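Local coordinates for protein diacylglycerol O-acyltransferase (Marinobacter hydrocarbonoclasticus, PDB 6CHJ) that probably transfers an acyl group from acyl-CoA to diacylglycerol to form triacylglycerol, and is also classed as a wax ester synthase, at residues Leu26-Pro32 / Ala393-Tyr399; Glu52-Phe57 / Ile164-Pro168; Ala253-Tyr258 / Leu449-Leu455; Thr355-Ala359 / Trp371-Asn375. The contacts are given in a common frame with arbitrary orientation. Residues are numbered along the deposited sequence.

How the contacts relate
Contact 1 joins segments 361 residues apart by pairing strand 22-30 with strand 393-401, a C-terminal strand built into the sheet of the N-terminal half, as in related CoA-dependent acyltransferases. Contact 2 lies closest to it (centres about 21 Å apart) and ties two loops against the same sheet's strand 115-121. Contacts 3 and 4 belong with the second six-stranded sheet: one pairs helix 248-258, which follows its strand 239-247, with helix 437-453; the other folds the approach to strand 376-380 back on helix 345-365. Contacts 1 and 3 cross along the chain and interlock its two halves; contact 4 falls between the segments of both. Contacts 2 and 3 stand about 46 Å apart between centres.

Contact 1 (Leu26-Pro32 / Ala393-Tyr399); sequences LQLFSFP and AKLEGMY
Strands 26-30 and 393-399 run antiparallel (141° between directions, axes 4.5 Å apart). Leu26 and Tyr399 form a hydrogen-bonded pair (Leu26 N to Tyr399 O 2.9 Å, Tyr399 N to Leu26 O 3.0 Å), as do Leu28 and Gly397; Gln27 with Met398 and Phe29 with Leu395 are non-hydrogen-bonded. A classic beta bulge slips the register by one: Glu396 (phi/psi -94/-17) and Gly397 both oppose Leu28, Leu28 N donating to Gly397 O (3.0 Å) and Glu396 N to Leu28 O (2.7 Å). Beyond it Ser30 N donates to Lys394 O (3.1 Å). Gly397 suits its phi of 180°; a CB there would hit Tyr399 OH.

Phe29 (chi1 m) and Leu395 (t, p) share a buried face, Leu395 CD1 lying over the Phe29 ring, 4.0 Å from its centroid (CH-pi). Gln27 (m, t) lends CB to Leu395 CD1 at 3.6 Å and sends NE2 to Ala148 O. On the other face lie Leu26 and Leu28, both t, p, and Tyr399 (m), whose OH is hydrogen-bonded to Ser245 OG. Glu396 (m, m) OE2 lies 2.8 Å from Ser30 OG, which also has Gln127 OE1 in reach, and salt-bridges Lys394 NZ at 3.1 Å.

Strand 127-135 flanks strand 22-30, Phe128 stacking on Phe29; Phe241 of strand 239-247 meets Leu26 and Tyr399.

Contact 2 (Glu52-Phe57 / Ile164-Pro168); sequences EVTAPF and IWDLP
Neither segment is helix or strand; their closest CA pair is Val53 and Asp166, 4.9 Å apart. Glu52, extended (chi1 and chi2 both t) at the exposed border, points its carboxylate at that of Asp166: Glu52 OE2 comes 3.2 Å from Asp166 OD1, a close approach of like charges, not a hydrogen bond, where solvent can soften the repulsion. Val53 follows in beta conformation, chi1 t, its CG2 3.7 Å from Trp165 CD1; a branched aliphatic side chain fits well against the indole. Thr54 makes the one hydrogen bond between the segments, its N donating to Trp165 O at 3.1 Å, and its methyl CG2 lies 3.2 Å from Leu167 O.

The chain then reverses through Ala55 (-43/143) and cis-Pro56 (-90/8), with Phe57 N bonded to Thr54 O at 3.2 Å. This is a type VIa beta turn, for which a cis-proline is the defining residue, leading from helix 39-49 towards strand 59-64.

The turn delivers Phe57 (chi1 m) into the interior. Its ring lies over Trp165 CA, 3.9 Å from the centroid and 15° off the normal, a CH-pi contact; Phe57 CZ reaches Ile164 CG1 at 3.9 Å. Trp165 takes chi1 p and meets Trp115 and Val117 of strand 115-121. Trp115 also packs edge-to-face on Phe57 and donates NE1 to Phe57 O, while Met147 touches both Phe57 and Ile164.

Contact 3 (Ala253-Tyr258 / Leu449-Leu455); sequences AVCEAY and LELNAGL
Tyr258 (chi1 m) reaches from one helix to the next, its ring spanning Leu449 and Ala453: CZ is 3.9 Å from Leu449 CD2, and CE2 is 3.9 Å from Ala453 CB. Tyr258 OH donates to the backbone Leu449 O at 2.7 Å. A tyrosine suits this place because its ring fills the gap between helices while its polar end finds a carbonyl in the last turns of the partner.

The axes of 253-258 and 449-453 approach to 10.2 Å, with their directions 44° apart. Val254 (t) completes the apolar core, CG1 lying 3.9 Å from Leu449 CD1 and CG2 3.6 Å from Glu450 CG. Glu450 directs CA-to-CB away, its carboxylate forming a salt bridge with Arg250. Towards the exposed end small residues meet, Ala257 CB at 4.2 Å from Ala453 CB. Leu455 then folds back, placing CD2 4.2 Å from Ala257 CB.

Helix 322-338 adds Ala322 and Leu326 against Leu449, and helix 262-280 brings Val265 onto Val254. The second helix ends in a Schellman motif: Gly454 has phi 68°, easy for glycine, Leu455 N bonds to Glu450 O at 3.2 Å and Gly454 N to Leu451 O at 2.8 Å.

Contact 4 (Thr355-Ala359 / Trp371-Asn375); sequences TLAPA and WQTFN
This is a helix-to-strand connection in an alpha/beta fold: after helix 345-365 the chain doubles back, and residues 371-375 lie against the helix before entering strand 376-380. The closest CA pair is Ala359 and Gln372, 5.3 Å apart, an approach the small Ala359 permits. The helix is kinked at Pro358 and Ala359, whose N atoms lack bonds to the preceding turn; proline N has no hydrogen to give.

Ring contacts come first. One face of the Trp371 indole (chi1 m) receives Pro358 CB, a suitable partner for an aromatic face, 3.9 Å from the five-membered-ring centroid and 28° off the normal, a CH-pi contact. Ile211 of helix 200-212 also touches this indole.

Apolar contacts centre on Phe374 (chi1 p): Ala359 CB is 4.2 Å from Phe374 CE2, and Leu356 CD2 reaches Phe374 CE2 at 4.5 Å. Phe292 of strand 290-294 packs edge-to-face on Phe374.

Among polar contacts, no hydrogen bond joins the segments, although Ala359 CA makes a CA-H...O contact with Trp371 O at 3.4 Å. Inside the loop, Gln372 NE2 donates to Phe374 O at 2.7 Å. Thr373, with positive phi (71°), turns its OG1 back to Trp371 O in a very short 2.4 Å bond.

Contact 1 (Leu26-Pro32 / Ala393-Tyr399)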
loop_
_atom_site.group_PDB
_atom_site.type_symbol
_atom_site.label_atom_id
_atom_site.label_comp_id
_atom_site.label_asym_id
_atom_site.label_seq_id
_atom_site.Cartn_x
_atom_site.Cartn_y
_atom_site.Cartn_z
ATOM N N LEU B 26 9.569 10.390 9.049
ATOM C CA LEU B 26 9.463 11.437 8.047
ATOM C C LEU B 26 10.526 12.495 8.317
ATOM O O LEU B 26 10.426 13.249 9.295
ATOM C CB LEU B 26 8.073 12.061 8.051
ATOM C CG LEU B 26 8.014 13.256 7.106
ATOM C CD1 LEU B 26 8.287 12.834 5.634
ATOM C CD2 LEU B 26 6.682 13.960 7.258
ATOM N N GLN B 27 11.513 12.572 7.427
ATOM C CA GLN B 27 12.602 13.539 7.500
ATOM C C GLN B 27 12.404 14.615 6.445
ATOM O O GLN B 27 12.191 14.310 5.269
ATOM C CB GLN B 27 13.945 12.851 7.283
ATOM C CG GLN B 27 14.398 12.050 8.477
ATOM C CD GLN B 27 15.594 11.232 8.143
ATOM O OE1 GLN B 27 15.795 10.884 6.976
ATOM N NE2 GLN B 27 16.417 10.929 9.141
ATOM N N LEU B 28 12.481 15.867 6.862
ATOM C CA LEU B 28 12.313 17.008 5.981
ATOM C C LEU B 28 13.641 17.742 5.870
ATOM O O LEU B 28 14.267 18.045 6.891
ATOM C CB LEU B 28 11.228 17.922 6.532
ATOM C CG LEU B 28 11.015 19.260 5.852
ATOM C CD1 LEU B 28 10.250 19.060 4.537
ATOM C CD2 LEU B 28 10.268 20.169 6.819
ATOM N N PHE B 29 14.091 17.997 4.639
ATOM C CA PHE B 29 15.356 18.675 4.400
ATOM C C PHE B 29 15.145 19.935 3.576
ATOM O O PHE B 29 14.122 20.115 2.914
ATOM C CB PHE B 29 16.370 17.819 3.650
ATOM C CG PHE B 29 16.666 16.501 4.280
ATOM C CD1 PHE B 29 17.738 16.357 5.142
ATOM C CD2 PHE B 29 15.925 15.382 3.943
ATOM C CE1 PHE B 29 18.051 15.113 5.705
ATOM C CE2 PHE B 29 16.221 14.153 4.498
ATOM C CZ PHE B 29 17.290 14.019 5.390
ATOM N N SER B 30 16.145 20.806 3.619
ATOM C CA SER B 30 16.219 21.926 2.699
ATOM C C SER B 30 17.220 21.599 1.598
ATOM O O SER B 30 18.126 20.774 1.789
ATOM C CB SER B 30 16.612 23.210 3.430
ATOM O OG SER B 30 15.471 23.799 4.023
ATOM N N PHE B 31 17.020 22.210 0.430
ATOM C CA PHE B 31 18.031 22.121 -0.618
ATOM C C PHE B 31 19.379 22.565 -0.052
ATOM O O PHE B 31 19.445 23.603 0.625
ATOM C CB PHE B 31 17.687 23.010 -1.817
ATOM C CG PHE B 31 16.691 22.419 -2.782
ATOM C CD1 PHE B 31 15.830 21.393 -2.396
ATOM C CD2 PHE B 31 16.593 22.925 -4.083
ATOM C CE1 PHE B 31 14.892 20.880 -3.285
ATOM C CE2 PHE B 31 15.659 22.411 -4.978
ATOM C CZ PHE B 31 14.812 21.382 -4.576
ATOM N N PRO B 32 20.464 21.829 -0.300
ATOM C CA PRO B 32 21.781 22.334 0.112
ATOM C C PRO B 32 22.056 23.654 -0.594
ATOM O O PRO B 32 21.593 23.884 -1.716
ATOM C CB PRO B 32 22.759 21.233 -0.328
ATOM C CG PRO B 32 21.890 20.036 -0.705
ATOM C CD PRO B 32 20.565 20.618 -1.131
ATOM N N ALA B 393 22.435 18.818 2.896
ATOM C CA ALA B 393 21.019 19.123 3.038
ATOM C C ALA B 393 20.696 19.142 4.528
ATOM O O ALA B 393 20.871 18.135 5.221
ATOM C CB ALA B 393 20.152 18.107 2.294
ATOM N N LYS B 394 20.262 20.291 5.027
ATOM C CA LYS B 394 19.971 20.413 6.451
ATOM C C LYS B 394 18.681 19.669 6.789
ATOM O O LYS B 394 17.628 19.913 6.186
ATOM C CB LYS B 394 19.863 21.890 6.841
ATOM C CG LYS B 394 19.565 22.154 8.311
ATOM C CD LYS B 394 19.466 23.649 8.596
ATOM C CE LYS B 394 19.217 24.439 7.312
ATOM N NZ LYS B 394 18.523 25.738 7.538
ATOM N N LEU B 395 18.762 18.759 7.739
ATOM C CA LEU B 395 17.547 18.221 8.336
ATOM C C LEU B 395 16.812 19.341 9.061
ATOM O O LEU B 395 17.358 19.943 9.990
ATOM C CB LEU B 395 17.897 17.085 9.301
ATOM C CG LEU B 395 16.746 16.244 9.866
ATOM C CD1 LEU B 395 16.014 15.469 8.750
ATOM C CD2 LEU B 395 17.249 15.309 10.966
ATOM N N GLU B 396 15.587 19.646 8.616
ATOM C CA GLU B 396 14.745 20.657 9.254
ATOM C C GLU B 396 13.764 20.099 10.290
ATOM O O GLU B 396 13.227 20.879 11.087
ATOM C CB GLU B 396 13.931 21.427 8.206
ATOM C CG GLU B 396 14.747 22.099 7.138
ATOM C CD GLU B 396 15.369 23.403 7.614
ATOM O OE1 GLU B 396 15.184 23.769 8.800
ATOM O OE2 GLU B 396 16.051 24.051 6.793
ATOM N N GLY B 397 13.492 18.792 10.285
ATOM C CA GLY B 397 12.535 18.193 11.202
ATOM C C GLY B 397 12.409 16.696 10.975
ATOM O O GLY B 397 12.364 16.246 9.821
ATOM N N MET B 398 12.378 15.913 12.060
ATOM C CA MET B 398 12.283 14.457 12.004
ATOM C C MET B 398 11.098 14.022 12.862
ATOM O O MET B 398 11.015 14.388 14.040
ATOM C CB MET B 398 13.590 13.792 12.483
ATOM C CG MET B 398 14.302 14.553 13.614
ATOM S SD MET B 398 15.770 13.768 14.342
ATOM C CE MET B 398 15.068 12.273 15.043
ATOM N N TYR B 399 10.181 13.253 12.264
ATOM C CA TYR B 399 8.878 12.948 12.856
ATOM C C TYR B 399 8.638 11.446 12.801
ATOM O O TYR B 399 8.532 10.875 11.694
ATOM C CB TYR B 399 7.757 13.692 12.130
ATOM C CG TYR B 399 8.031 15.169 11.973
ATOM C CD1 TYR B 399 7.702 16.072 12.990
ATOM C CD2 TYR B 399 8.648 15.664 10.827
ATOM C CE1 TYR B 399 7.960 17.447 12.859
ATOM C CE2 TYR B 399 8.915 17.024 10.682
ATOM C CZ TYR B 399 8.568 17.908 11.707
ATOM O OH TYR B 399 8.840 19.246 11.562
#

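Contact 2 (Glu52-Phe57 / Ile164-Pro168)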
loop_
_atom_site.group_PDB
_atom_site.type_symbol
_atom_site.label_atom_id
_atom_site.label_comp_id
_atom_site.label_asym_id
_atom_site.label_seq_id
_atom_site.Cartn_x
_atom_site.Cartn_y
_atom_site.Cartn_z
ATOM N N GLU B 52 24.813 -1.394 -3.008
ATOM C CA GLU B 52 25.231 -2.209 -1.875
ATOM C C GLU B 52 24.293 -1.985 -0.693
ATOM O O GLU B 52 23.918 -0.848 -0.371
ATOM C CB GLU B 52 26.676 -1.909 -1.473
ATOM C CG GLU B 52 27.189 -2.844 -0.378
ATOM C CD GLU B 52 28.604 -2.517 0.070
ATOM O OE1 GLU B 52 29.561 -2.964 -0.610
ATOM O OE2 GLU B 52 28.752 -1.822 1.105
ATOM N N VAL B 53 23.895 -3.091 -0.066
ATOM C CA VAL B 53 22.930 -3.107 1.027
ATOM C C VAL B 53 23.503 -3.982 2.130
ATOM O O VAL B 53 23.882 -5.126 1.874
ATOM C CB VAL B 53 21.556 -3.650 0.582
ATOM C CG1 VAL B 53 20.631 -3.835 1.785
ATOM C CG2 VAL B 53 20.914 -2.745 -0.473
ATOM N N THR B 54 23.558 -3.460 3.352
ATOM C CA THR B 54 24.050 -4.234 4.485
ATOM C C THR B 54 22.982 -4.338 5.563
ATOM O O THR B 54 22.089 -3.492 5.666
ATOM C CB THR B 54 25.324 -3.632 5.090
ATOM O OG1 THR B 54 25.892 -4.560 6.033
ATOM C CG2 THR B 54 25.026 -2.308 5.791
ATOM N N ALA B 55 23.114 -5.391 6.371
ATOM C CA ALA B 55 22.233 -5.771 7.462
ATOM C C ALA B 55 21.831 -4.548 8.267
ATOM O O ALA B 55 22.651 -3.641 8.461
ATOM C CB ALA B 55 22.921 -6.807 8.350
ATOM N N PRO B 56 20.575 -4.478 8.748
ATOM C CA PRO B 56 19.613 -5.581 8.585
ATOM C C PRO B 56 18.772 -5.503 7.296
ATOM O O PRO B 56 17.846 -6.306 7.109
ATOM C CB PRO B 56 18.732 -5.436 9.828
ATOM C CG PRO B 56 18.731 -3.944 10.103
ATOM C CD PRO B 56 20.005 -3.364 9.536
ATOM N N PHE B 57 19.113 -4.564 6.408
ATOM C CA PHE B 57 18.280 -4.284 5.247
ATOM C C PHE B 57 18.387 -5.341 4.147
ATOM O O PHE B 57 17.679 -5.231 3.137
ATOM C CB PHE B 57 18.640 -2.923 4.678
ATOM C CG PHE B 57 18.467 -1.807 5.645
ATOM C CD1 PHE B 57 17.295 -1.067 5.664
ATOM C CD2 PHE B 57 19.477 -1.488 6.542
ATOM C CE1 PHE B 57 17.132 -0.033 6.564
ATOM C CE2 PHE B 57 19.319 -0.458 7.440
ATOM C CZ PHE B 57 18.148 0.275 7.447
ATOM N N ILE B 164 20.476 5.083 4.141
ATOM C CA ILE B 164 20.246 4.272 5.340
ATOM C C ILE B 164 20.422 2.784 5.075
ATOM O O ILE B 164 20.728 2.015 5.995
ATOM C CB ILE B 164 18.845 4.534 5.924
ATOM C CG1 ILE B 164 18.820 4.133 7.401
ATOM C CG2 ILE B 164 17.782 3.728 5.154
ATOM C CD1 ILE B 164 17.668 4.705 8.157
ATOM N N TRP B 165 20.209 2.334 3.845
ATOM C CA TRP B 165 20.269 0.893 3.669
ATOM C C TRP B 165 21.696 0.374 3.619
ATOM O O TRP B 165 21.896 -0.846 3.676
ATOM C CB TRP B 165 19.494 0.474 2.422
ATOM C CG TRP B 165 19.872 1.163 1.151
ATOM C CD1 TRP B 165 20.902 0.840 0.328
ATOM C CD2 TRP B 165 19.198 2.277 0.541
ATOM N NE1 TRP B 165 20.920 1.688 -0.755
ATOM C CE2 TRP B 165 19.880 2.573 -0.650
ATOM C CE3 TRP B 165 18.087 3.045 0.888
ATOM C CZ2 TRP B 165 19.489 3.605 -1.498
ATOM C CZ3 TRP B 165 17.695 4.068 0.046
ATOM C CH2 TRP B 165 18.392 4.340 -1.134
ATOM N N ASP B 166 22.686 1.271 3.557
ATOM C CA ASP B 166 24.108 0.922 3.498
ATOM C C ASP B 166 24.833 1.726 4.572
ATOM O O ASP B 166 25.230 2.869 4.334
ATOM C CB ASP B 166 24.684 1.199 2.111
ATOM C CG ASP B 166 25.885 0.315 1.782
ATOM O OD1 ASP B 166 25.960 -0.846 2.270
ATOM O OD2 ASP B 166 26.759 0.789 1.028
ATOM N N LEU B 167 25.013 1.128 5.748
ATOM C CA LEU B 167 25.601 1.856 6.858
ATOM C C LEU B 167 26.727 1.049 7.492
ATOM O O LEU B 167 26.643 -0.185 7.593
ATOM C CB LEU B 167 24.549 2.201 7.937
ATOM C CG LEU B 167 23.571 3.378 7.741
ATOM C CD1 LEU B 167 22.749 3.588 8.993
ATOM C CD2 LEU B 167 24.249 4.685 7.337
ATOM N N PRO B 168 27.801 1.726 7.930
ATOM C CA PRO B 168 28.892 1.126 8.704
ATOM C C PRO B 168 28.399 0.322 9.905
ATOM O O PRO B 168 28.789 -0.839 10.043
ATOM C CB PRO B 168 29.695 2.344 9.160
ATOM C CG PRO B 168 29.471 3.360 8.079
ATOM C CD PRO B 168 28.066 3.142 7.596
#

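Contact 3 (Ala253-Tyr258 / Leu449-Leu455)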
loop_
_atom_site.group_PDB
_atom_site.type_symbol
_atom_site.label_atom_id
_atom_site.label_comp_id
_atom_site.label_asym_id
_atom_site.label_seq_id
_atom_site.Cartn_x
_atom_site.Cartn_y
_atom_site.Cartn_z
ATOM N N ALA B 253 10.419 27.963 28.805
ATOM C CA ALA B 253 9.835 29.121 29.476
ATOM C C ALA B 253 8.611 28.724 30.292
ATOM O O ALA B 253 8.415 29.211 31.412
ATOM C CB ALA B 253 9.467 30.193 28.452
ATOM N N VAL B 254 7.790 27.815 29.764
ATOM C CA VAL B 254 6.620 27.387 30.515
ATOM C C VAL B 254 7.046 26.507 31.687
ATOM O O VAL B 254 6.411 26.527 32.753
ATOM C CB VAL B 254 5.625 26.698 29.563
ATOM C CG1 VAL B 254 4.430 26.065 30.328
ATOM C CG2 VAL B 254 5.147 27.706 28.521
ATOM N N CYS B 255 8.149 25.768 31.534
ATOM C CA CYS B 255 8.662 24.945 32.627
ATOM C C CYS B 255 9.044 25.791 33.829
ATOM O O CYS B 255 8.690 25.469 34.970
ATOM C CB CYS B 255 9.880 24.158 32.168
ATOM S SG CYS B 255 9.445 22.794 31.186
ATOM N N GLU B 256 9.818 26.851 33.589
ATOM C CA GLU B 256 10.313 27.673 34.683
ATOM C C GLU B 256 9.159 28.352 35.402
ATOM O O GLU B 256 9.089 28.333 36.634
ATOM C CB GLU B 256 11.323 28.696 34.147
ATOM C CG GLU B 256 12.718 28.111 33.939
ATOM C CD GLU B 256 13.281 28.357 32.552
ATOM O OE1 GLU B 256 13.822 27.396 31.959
ATOM O OE2 GLU B 256 13.198 29.506 32.051
ATOM N N ALA B 257 8.219 28.914 34.635
ATOM C CA ALA B 257 7.079 29.611 35.219
ATOM C C ALA B 257 6.315 28.721 36.183
ATOM O O ALA B 257 5.917 29.159 37.266
ATOM C CB ALA B 257 6.152 30.113 34.112
ATOM N N TYR B 258 6.111 27.465 35.816
ATOM C CA TYR B 258 5.334 26.539 36.629
ATOM C C TYR B 258 6.206 25.604 37.454
ATOM O O TYR B 258 5.668 24.757 38.170
ATOM C CB TYR B 258 4.401 25.698 35.742
ATOM C CG TYR B 258 3.303 26.477 35.045
ATOM C CD1 TYR B 258 2.043 26.596 35.606
ATOM C CD2 TYR B 258 3.532 27.079 33.819
ATOM C CE1 TYR B 258 1.053 27.296 34.973
ATOM C CE2 TYR B 258 2.555 27.779 33.184
ATOM C CZ TYR B 258 1.318 27.885 33.750
ATOM O OH TYR B 258 0.341 28.592 33.086
ATOM N N LEU B 449 -1.371 27.679 28.610
ATOM C CA LEU B 449 -0.391 27.772 29.688
ATOM C C LEU B 449 0.399 29.072 29.597
ATOM O O LEU B 449 0.705 29.694 30.620
ATOM C CB LEU B 449 0.556 26.570 29.653
ATOM C CG LEU B 449 -0.006 25.204 30.036
ATOM C CD1 LEU B 449 1.056 24.089 29.838
ATOM C CD2 LEU B 449 -0.493 25.254 31.464
ATOM N N GLU B 450 0.743 29.506 28.383
ATOM C CA GLU B 450 1.538 30.726 28.273
ATOM C C GLU B 450 0.739 31.959 28.698
ATOM O O GLU B 450 1.257 32.816 29.418
ATOM C CB GLU B 450 2.055 30.889 26.861
ATOM C CG GLU B 450 3.319 30.128 26.543
ATOM C CD GLU B 450 3.532 30.154 25.054
ATOM O OE1 GLU B 450 2.497 30.160 24.347
ATOM O OE2 GLU B 450 4.694 30.214 24.594
ATOM N N LEU B 451 -0.519 32.072 28.251
ATOM C CA LEU B 451 -1.373 33.169 28.699
ATOM C C LEU B 451 -1.525 33.152 30.212
ATOM O O LEU B 451 -1.250 34.150 30.885
ATOM C CB LEU B 451 -2.751 33.086 28.045
ATOM C CG LEU B 451 -2.920 33.243 26.536
ATOM C CD1 LEU B 451 -4.191 32.534 26.074
ATOM C CD2 LEU B 451 -2.946 34.714 26.147
ATOM N N ASN B 452 -1.940 32.004 30.763
ATOM C CA ASN B 452 -2.214 31.872 32.192
ATOM C C ASN B 452 -1.073 32.379 33.057
ATOM O O ASN B 452 -1.300 32.803 34.199
ATOM C CB ASN B 452 -2.495 30.409 32.539
ATOM C CG ASN B 452 -3.945 30.024 32.310
ATOM O OD1 ASN B 452 -4.704 30.775 31.692
ATOM N ND2 ASN B 452 -4.339 28.842 32.805
ATOM N N ALA B 453 0.157 32.325 32.555
ATOM C CA ALA B 453 1.310 32.768 33.319
ATOM C C ALA B 453 1.946 34.023 32.764
ATOM O O ALA B 453 2.936 34.491 33.331
ATOM C CB ALA B 453 2.354 31.650 33.404
ATOM N N GLY B 454 1.427 34.562 31.662
ATOM C CA GLY B 454 1.859 35.844 31.133
ATOM C C GLY B 454 3.273 35.894 30.587
ATOM O O GLY B 454 4.028 36.820 30.903
ATOM N N LEU B 455 3.649 34.924 29.756
ATOM C CA LEU B 455 5.000 34.901 29.206
ATOM C C LEU B 455 5.074 35.578 27.837
ATOM O O LEU B 455 4.087 35.618 27.104
ATOM C CB LEU B 455 5.524 33.469 29.089
ATOM C CG LEU B 455 5.684 32.604 30.332
ATOM C CD1 LEU B 455 6.283 33.424 31.439
ATOM C CD2 LEU B 455 4.375 31.984 30.739
#

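Contact 4 (Thr355-Ala359 / Trp371-Asn375)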
loop_
_atom_site.group_PDB
_atom_site.type_symbol
_atom_site.label_atom_id
_atom_site.label_comp_id
_atom_site.label_asym_id
_atom_site.label_seq_id
_atom_site.Cartn_x
_atom_site.Cartn_y
_atom_site.Cartn_z
ATOM N N THR B 355 1.146 -6.328 35.278
ATOM C CA THR B 355 0.178 -5.235 35.250
ATOM C C THR B 355 -0.557 -5.176 33.910
ATOM O O THR B 355 -1.765 -4.915 33.870
ATOM C CB THR B 355 0.892 -3.906 35.534
ATOM O OG1 THR B 355 1.437 -3.926 36.857
ATOM C CG2 THR B 355 -0.057 -2.724 35.427
ATOM N N LEU B 356 0.148 -5.444 32.805
ATOM C CA LEU B 356 -0.382 -5.214 31.463
ATOM C C LEU B 356 -1.040 -6.438 30.840
ATOM O O LEU B 356 -1.677 -6.301 29.787
ATOM C CB LEU B 356 0.730 -4.727 30.537
ATOM C CG LEU B 356 1.383 -3.423 30.991
ATOM C CD1 LEU B 356 2.532 -3.040 30.086
ATOM C CD2 LEU B 356 0.352 -2.323 31.037
ATOM N N ALA B 357 -0.899 -7.619 31.446
ATOM C CA ALA B 357 -1.532 -8.820 30.903
ATOM C C ALA B 357 -3.031 -8.673 30.679
ATOM O O ALA B 357 -3.520 -9.181 29.656
ATOM C CB ALA B 357 -1.257 -10.029 31.813
ATOM N N PRO B 358 -3.815 -8.058 31.572
ATOM C CA PRO B 358 -5.233 -7.837 31.233
ATOM C C PRO B 358 -5.416 -6.911 30.045
ATOM O O PRO B 358 -6.315 -7.139 29.229
ATOM C CB PRO B 358 -5.817 -7.230 32.517
ATOM C CG PRO B 358 -4.844 -7.597 33.595
ATOM C CD PRO B 358 -3.511 -7.616 32.951
ATOM N N ALA B 359 -4.599 -5.861 29.931
ATOM C CA ALA B 359 -4.702 -4.992 28.764
ATOM C C ALA B 359 -4.376 -5.758 27.484
ATOM O O ALA B 359 -5.040 -5.571 26.454
ATOM C CB ALA B 359 -3.787 -3.774 28.923
ATOM N N TRP B 371 -10.798 -3.820 31.137
ATOM C CA TRP B 371 -9.355 -4.020 31.255
ATOM C C TRP B 371 -8.550 -3.123 30.308
ATOM O O TRP B 371 -7.333 -3.300 30.208
ATOM C CB TRP B 371 -8.984 -5.507 31.019
ATOM C CG TRP B 371 -9.391 -6.454 32.160
ATOM C CD1 TRP B 371 -9.832 -6.090 33.406
ATOM C CD2 TRP B 371 -9.405 -7.901 32.142
ATOM N NE1 TRP B 371 -10.124 -7.204 34.148
ATOM C CE2 TRP B 371 -9.875 -8.329 33.405
ATOM C CE3 TRP B 371 -9.073 -8.869 31.187
ATOM C CZ2 TRP B 371 -10.016 -9.684 33.738
ATOM C CZ3 TRP B 371 -9.216 -10.222 31.526
ATOM C CH2 TRP B 371 -9.680 -10.608 32.790
ATOM N N GLN B 372 -9.199 -2.169 29.619
ATOM C CA GLN B 372 -8.503 -1.348 28.626
ATOM C C GLN B 372 -7.208 -0.749 29.183
ATOM O O GLN B 372 -6.180 -0.752 28.499
ATOM C CB GLN B 372 -9.437 -0.245 28.108
ATOM C CG GLN B 372 -8.761 0.811 27.216
ATOM C CD GLN B 372 -8.518 0.328 25.798
ATOM O OE1 GLN B 372 -9.408 -0.244 25.164
ATOM N NE2 GLN B 372 -7.299 0.541 25.297
ATOM N N THR B 373 -7.249 -0.225 30.420
ATOM C CA THR B 373 -6.079 0.182 31.205
ATOM C C THR B 373 -5.386 1.446 30.686
ATOM O O THR B 373 -4.809 2.214 31.465
ATOM C CB THR B 373 -5.065 -0.972 31.283
ATOM O OG1 THR B 373 -5.739 -2.186 31.634
ATOM C CG2 THR B 373 -3.978 -0.684 32.306
ATOM N N PHE B 374 -5.385 1.668 29.379
ATOM C CA PHE B 374 -4.890 2.940 28.894
ATOM C C PHE B 374 -5.571 3.250 27.576
ATOM O O PHE B 374 -5.929 2.351 26.814
ATOM C CB PHE B 374 -3.354 2.979 28.763
ATOM C CG PHE B 374 -2.771 1.897 27.893
ATOM C CD1 PHE B 374 -2.592 2.108 26.533
ATOM C CD2 PHE B 374 -2.352 0.685 28.447
ATOM C CE1 PHE B 374 -2.035 1.116 25.722
ATOM C CE2 PHE B 374 -1.788 -0.312 27.650
ATOM C CZ PHE B 374 -1.628 -0.097 26.280
ATOM N N ASN B 375 -5.768 4.538 27.329
ATOM C CA ASN B 375 -6.496 4.945 26.144
ATOM C C ASN B 375 -5.583 5.277 24.982
ATOM O O ASN B 375 -6.047 5.258 23.838
ATOM C CB ASN B 375 -7.390 6.141 26.471
ATOM C CG ASN B 375 -8.320 5.869 27.654
ATOM O OD1 ASN B 375 -7.947 6.083 28.808
ATOM N ND2 ASN B 375 -9.528 5.403 27.365
#